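Local atomic coordinates of putative tagatose-6-phosphate ketose/aldose isomerase (Escherichia coli, PDB entry 3C3J), a protein that belongs to the SIS-domain proteins and carries two such domains, each built round a five-stranded parallel sheet flanked by helices. Residues A61-F66 with S174-M179; I108-S113 with A181-V186. All coordinates share one frame; numbering follows the deposited sequence.

Contact 1 of 2, residues A61-F66 with S174-M179; sequences AGTSAF and SSITTM
Thr63 and Ile176 meet through their methyl-bearing branches, where helices 63-79 and 174-187 each begin. From Ile176, CB lies 3.5 Å from Thr63 CG2, a tight approach for two carbons. The first branch, CG1, runs anti to the backbone N (chi1 178°) and passes the same methyl, with Thr63 CG2 3.6 Å from Ile176 CG1. The second branch closes round it, Ile176 CG2 being 3.7 Å from Thr63 CG2. Thus the threonine methyl is seated in the fork of the isoleucine, and the two side chains cross at about a right angle. CD1 turns away from the threonine methyl. Thr63 has its methyl, not its hydroxyl, anti to the backbone N (chi1 -68° for OG1), which sends CG2 into the apolar fork and leaves OG1 to hydrogen-bond Glu241 of helix 235-249. A smaller second touch joins Ser64 OG and CE of selenomethionine Met179 at 3.6 Å; the selenomethionine chain is extended to its selenium and bends there to bring its methyl to the hydroxyl. No hydrogen bond crosses the contact. Within 61-66, Gly62 O stands over the centre of the Phe66 ring, 3.4 Å above its plane. The turn through Gly62 links strand 55-59 to helix 63-79, consistent with a Rossmann-like strand-turn-helix. Helix 235-249 of the second SIS domain packs on Thr63 and Phe66, while helix 23-49 borders helix 174-187 at Thr178.

Contact 2 of 2, residues I108-S113 with A181-V186; sequences ISFGRS and ASCLAV
Cys183 carries its sulfur anti to the backbone N (chi1 -168°), which swings SG off helix 174-187 into the side chains of strand 105-111. The Phe110 side chain does not set out directly at the helix, but with CG anti to its own carbonyl carbon (chi1 -62°) its ring reaches the cysteine by its outer edge. The leading atom is CZ: Cys183 CB is 3.9 Å from Phe110 CZ, and Cys183 SG is also 3.9 Å from that ring carbon. The neighbouring ring atom takes a slightly looser share, with Phe110 CE1 4.1 Å from Cys183 CB. CB lies at the ring edge, in the plane of the ring. The sulfur likewise stands beside the rim rather than over a face, 5.2 Å from the centroid of the Phe110 ring and 79° off its normal, making an edge-on Cys sulfur-aromatic contact. Ile108, two residues earlier on the strand and pointing to the same side, adds its branch methyl, CG2, which comes within 4.3 Å of Cys183 SG. The cysteine therefore meets both strand residues, its CB and SG against the phenylalanine and its SG against the isoleucine. Strand 55-59 lies alongside in the sheet: Phe110 packs on Leu58 and Ile108 on Ile56 and Leu58. Ile67 and Ile71 of helix 63-79 also border the group, touching Phe110 and Cys183 respectively. Helix and sheet are thus joined here in a buried apolar layer of the first SIS domain. With no hydrogen bond across the contact, cohesion comes mainly from dispersion, and the edge-on sulfur may add a weak electrostatic attraction between its lone pairs and the positively polarised ring hydrogens.

Contacts 1 and 2 use successive parts of helix 174-187, their centres about 8 Å apart, and together hold that helix against the start of helix 63-79 and the end of strand 105-111. Selenomethionine Met179 and Phe110 bridge them: Met179 CB is 3.8 Å from Phe110 CD1, and Met179 SE is 3.7 Å from Gly111 N. The ring consequently meets Met179 and Cys183, one turn apart on the helix. Ser64 CB lies 4.0 Å from Phe110 CB, closing the join between 61-66 and 108-113. Contact 1 includes Gly62 and Ala65 of a possible Rossmann-type turn, and Phe110 of contact 2 lies near that turn without touching its residues.

Contact 1 of 2, residues A61-F66 with S174-M179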
loop_
_atom_site.group_PDB
_atom_site.type_symbol
_atom_site.label_atom_id
_atom_site.label_comp_id
_atom_site.label_asym_id
_atom_site.label_seq_id
_atom_site.Cartn_x
_atom_site.Cartn_y
_atom_site.Cartn_z
ATOM N N ALA A 61 11.534 4.041 -6.089
ATOM C CA ALA A 61 11.700 3.933 -4.643
ATOM C C ALA A 61 11.144 5.174 -3.965
ATOM O O ALA A 61 11.206 6.260 -4.524
ATOM C CB ALA A 61 13.181 3.797 -4.309
ATOM N N GLY A 62 10.616 5.022 -2.748
ATOM C CA GLY A 62 10.116 6.171 -1.979
ATOM C C GLY A 62 9.027 6.919 -2.743
ATOM O O GLY A 62 8.112 6.305 -3.328
ATOM N N THR A 63 9.147 8.244 -2.756
ATOM C CA THR A 63 8.264 9.115 -3.547
ATOM C C THR A 63 8.076 8.653 -4.994
ATOM O O THR A 63 6.981 8.719 -5.524
ATOM C CB THR A 63 8.795 10.559 -3.528
ATOM O OG1 THR A 63 8.657 11.091 -2.199
ATOM C CG2 THR A 63 8.048 11.451 -4.529
ATOM N N SER A 64 9.144 8.169 -5.618
ATOM C CA SER A 64 9.078 7.702 -7.012
ATOM C C SER A 64 8.205 6.473 -7.147
ATOM O O SER A 64 7.671 6.243 -8.217
ATOM C CB SER A 64 10.464 7.434 -7.593
ATOM O OG SER A 64 11.191 8.646 -7.727
ATOM N N ALA A 65 8.064 5.694 -6.069
ATOM C CA ALA A 65 7.159 4.539 -6.081
ATOM C C ALA A 65 5.707 4.987 -6.150
ATOM O O ALA A 65 4.852 4.272 -6.686
ATOM C CB ALA A 65 7.365 3.671 -4.839
ATOM N N PHE A 66 5.411 6.161 -5.603
ATOM C CA PHE A 66 4.007 6.590 -5.497
ATOM C C PHE A 66 3.442 7.053 -6.835
ATOM O O PHE A 66 2.226 7.105 -7.000
ATOM C CB PHE A 66 3.845 7.671 -4.410
ATOM C CG PHE A 66 4.462 7.291 -3.094
ATOM C CD1 PHE A 66 4.499 5.964 -2.665
ATOM C CD2 PHE A 66 5.010 8.269 -2.261
ATOM C CE1 PHE A 66 5.110 5.621 -1.439
ATOM C CE2 PHE A 66 5.595 7.930 -1.057
ATOM C CZ PHE A 66 5.646 6.605 -0.640
ATOM N N SER A 174 9.363 18.820 -7.864
ATOM C CA SER A 174 9.237 18.899 -9.341
ATOM C C SER A 174 9.694 17.633 -10.064
ATOM O O SER A 174 9.215 17.349 -11.162
ATOM C CB SER A 174 9.958 20.128 -9.931
ATOM O OG SER A 174 11.370 20.016 -9.901
ATOM N N SER A 175 10.614 16.872 -9.480
ATOM C CA SER A 175 11.062 15.610 -10.109
ATOM C C SER A 175 9.867 14.633 -10.211
ATOM O O SER A 175 9.512 14.178 -11.307
ATOM C CB SER A 175 12.231 14.999 -9.339
ATOM O OG SER A 175 11.929 14.882 -7.963
ATOM N N ILE A 176 9.211 14.383 -9.087
ATOM C CA ILE A 176 8.086 13.463 -9.059
ATOM C C ILE A 176 6.928 13.934 -9.967
ATOM O O ILE A 176 6.452 13.176 -10.792
ATOM C CB ILE A 176 7.595 13.106 -7.613
ATOM C CG1 ILE A 176 6.373 12.174 -7.679
ATOM C CG2 ILE A 176 7.240 14.324 -6.772
ATOM C CD1 ILE A 176 5.049 12.835 -7.799
ATOM N N THR A 177 6.481 15.172 -9.825
ATOM C CA THR A 177 5.348 15.637 -10.632
ATOM C C THR A 177 5.683 15.663 -12.138
ATOM O O THR A 177 4.835 15.299 -12.978
ATOM C CB THR A 177 4.788 16.979 -10.130
ATOM O OG1 THR A 177 5.813 17.990 -10.208
ATOM C CG2 THR A 177 4.209 16.809 -8.676
ATOM N N THR A 178 6.914 16.013 -12.494
ATOM C CA THR A 178 7.252 16.074 -13.913
ATOM C C THR A 178 7.369 14.672 -14.521
ATOM O O THR A 178 6.879 14.419 -15.636
ATOM C CB THR A 178 8.501 16.972 -14.191
ATOM O OG1 THR A 178 8.326 18.243 -13.537
ATOM C CG2 THR A 178 8.676 17.185 -15.712
HETATM N N MSE A 179 7.941 13.741 -13.762
HETATM C CA MSE A 179 7.992 12.346 -14.185
HETATM C C MSE A 179 6.594 11.767 -14.346
HETATM O O MSE A 179 6.342 11.065 -15.318
HETATM C CB MSE A 179 8.826 11.502 -13.207
HETATM C CG MSE A 179 10.320 11.787 -13.335
HETATM SE SE MSE A 179 11.466 10.597 -12.259
HETATM C CE MSE A 179 10.652 10.855 -10.549
#

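Contact 2 of 2, residues I108-S113 with A181-V186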
loop_
_atom_site.group_PDB
_atom_site.type_symbol
_atom_site.label_atom_id
_atom_site.label_comp_id
_atom_site.label_asym_id
_atom_site.label_seq_id
_atom_site.Cartn_x
_atom_site.Cartn_y
_atom_site.Cartn_z
ATOM N N ILE A 108 9.106 0.505 -16.598
ATOM C CA ILE A 108 9.187 1.964 -16.568
ATOM C C ILE A 108 9.851 2.357 -15.238
ATOM O O ILE A 108 9.271 2.183 -14.169
ATOM C CB ILE A 108 7.810 2.603 -16.719
ATOM C CG1 ILE A 108 7.162 2.142 -18.029
ATOM C CG2 ILE A 108 7.927 4.146 -16.707
ATOM C CD1 ILE A 108 5.679 2.267 -18.000
ATOM N N SER A 109 11.101 2.796 -15.309
ATOM C CA SER A 109 11.908 3.036 -14.105
ATOM C C SER A 109 11.967 4.539 -13.867
ATOM O O SER A 109 12.486 5.270 -14.693
ATOM C CB SER A 109 13.332 2.486 -14.288
ATOM O OG SER A 109 13.392 1.055 -14.236
ATOM N N PHE A 110 11.430 4.996 -12.738
ATOM C CA PHE A 110 11.552 6.375 -12.295
ATOM C C PHE A 110 12.756 6.554 -11.378
ATOM O O PHE A 110 12.941 5.800 -10.433
ATOM C CB PHE A 110 10.283 6.778 -11.540
ATOM C CG PHE A 110 9.053 6.726 -12.371
ATOM C CD1 PHE A 110 8.835 7.665 -13.359
ATOM C CD2 PHE A 110 8.094 5.735 -12.168
ATOM C CE1 PHE A 110 7.693 7.635 -14.131
ATOM C CE2 PHE A 110 6.931 5.695 -12.959
ATOM C CZ PHE A 110 6.738 6.641 -13.940
ATOM N N GLY A 111 13.570 7.564 -11.638
ATOM C CA GLY A 111 14.656 7.921 -10.707
ATOM C C GLY A 111 15.128 9.337 -10.946
ATOM O O GLY A 111 15.463 9.712 -12.078
ATOM N N ARG A 112 15.126 10.138 -9.894
ATOM C CA ARG A 112 15.623 11.503 -9.961
ATOM C C ARG A 112 17.107 11.505 -10.364
ATOM O O ARG A 112 17.464 12.064 -11.396
ATOM C CB ARG A 112 15.387 12.221 -8.630
ATOM C CG ARG A 112 16.068 13.591 -8.563
ATOM C CD ARG A 112 15.926 14.301 -7.252
ATOM N NE ARG A 112 16.051 13.476 -6.054
ATOM C CZ ARG A 112 16.000 13.965 -4.814
ATOM N NH1 ARG A 112 15.927 15.273 -4.602
ATOM N NH2 ARG A 112 16.061 13.150 -3.772
ATOM N N SER A 113 17.955 10.834 -9.596
ATOM C CA SER A 113 19.392 10.775 -9.904
ATOM C C SER A 113 19.763 9.736 -10.944
ATOM O O SER A 113 20.779 9.870 -11.606
ATOM C CB SER A 113 20.199 10.491 -8.633
ATOM O OG SER A 113 20.094 9.128 -8.228
ATOM N N ALA A 181 3.647 13.409 -14.943
ATOM C CA ALA A 181 3.017 14.032 -16.117
ATOM C C ALA A 181 3.592 13.465 -17.404
ATOM O O ALA A 181 2.855 13.213 -18.359
ATOM C CB ALA A 181 3.209 15.545 -16.084
ATOM N N SER A 182 4.908 13.248 -17.419
ATOM C CA SER A 182 5.563 12.665 -18.601
ATOM C C SER A 182 5.058 11.243 -18.897
ATOM O O SER A 182 4.731 10.924 -20.044
ATOM C CB SER A 182 7.084 12.685 -18.461
ATOM O OG SER A 182 7.524 14.007 -18.172
ATOM N N CYS A 183 4.995 10.404 -17.869
ATOM C CA CYS A 183 4.506 9.036 -18.026
ATOM C C CYS A 183 3.071 9.003 -18.560
ATOM O O CYS A 183 2.791 8.284 -19.502
ATOM C CB CYS A 183 4.599 8.247 -16.720
ATOM S SG CYS A 183 4.339 6.460 -16.969
ATOM N N LEU A 184 2.194 9.829 -17.997
ATOM C CA LEU A 184 0.827 9.943 -18.484
ATOM C C LEU A 184 0.817 10.354 -19.969
ATOM O O LEU A 184 0.095 9.756 -20.776
ATOM C CB LEU A 184 0.056 10.948 -17.630
ATOM C CG LEU A 184 -0.346 10.549 -16.213
ATOM C CD1 LEU A 184 -0.852 11.807 -15.455
ATOM C CD2 LEU A 184 -1.432 9.436 -16.183
ATOM N N ALA A 185 1.663 11.321 -20.335
ATOM C CA ALA A 185 1.708 11.846 -21.702
ATOM C C ALA A 185 2.239 10.830 -22.676
ATOM O O ALA A 185 1.814 10.806 -23.819
ATOM C CB ALA A 185 2.527 13.120 -21.786
ATOM N N VAL A 186 3.165 9.986 -22.228
ATOM C CA VAL A 186 3.728 8.957 -23.093
ATOM C C VAL A 186 2.651 7.954 -23.463
ATOM O O VAL A 186 2.507 7.619 -24.637
ATOM C CB VAL A 186 4.933 8.220 -22.437
ATOM C CG1 VAL A 186 5.242 6.891 -23.195
ATOM C CG2 VAL A 186 6.196 9.165 -22.402
#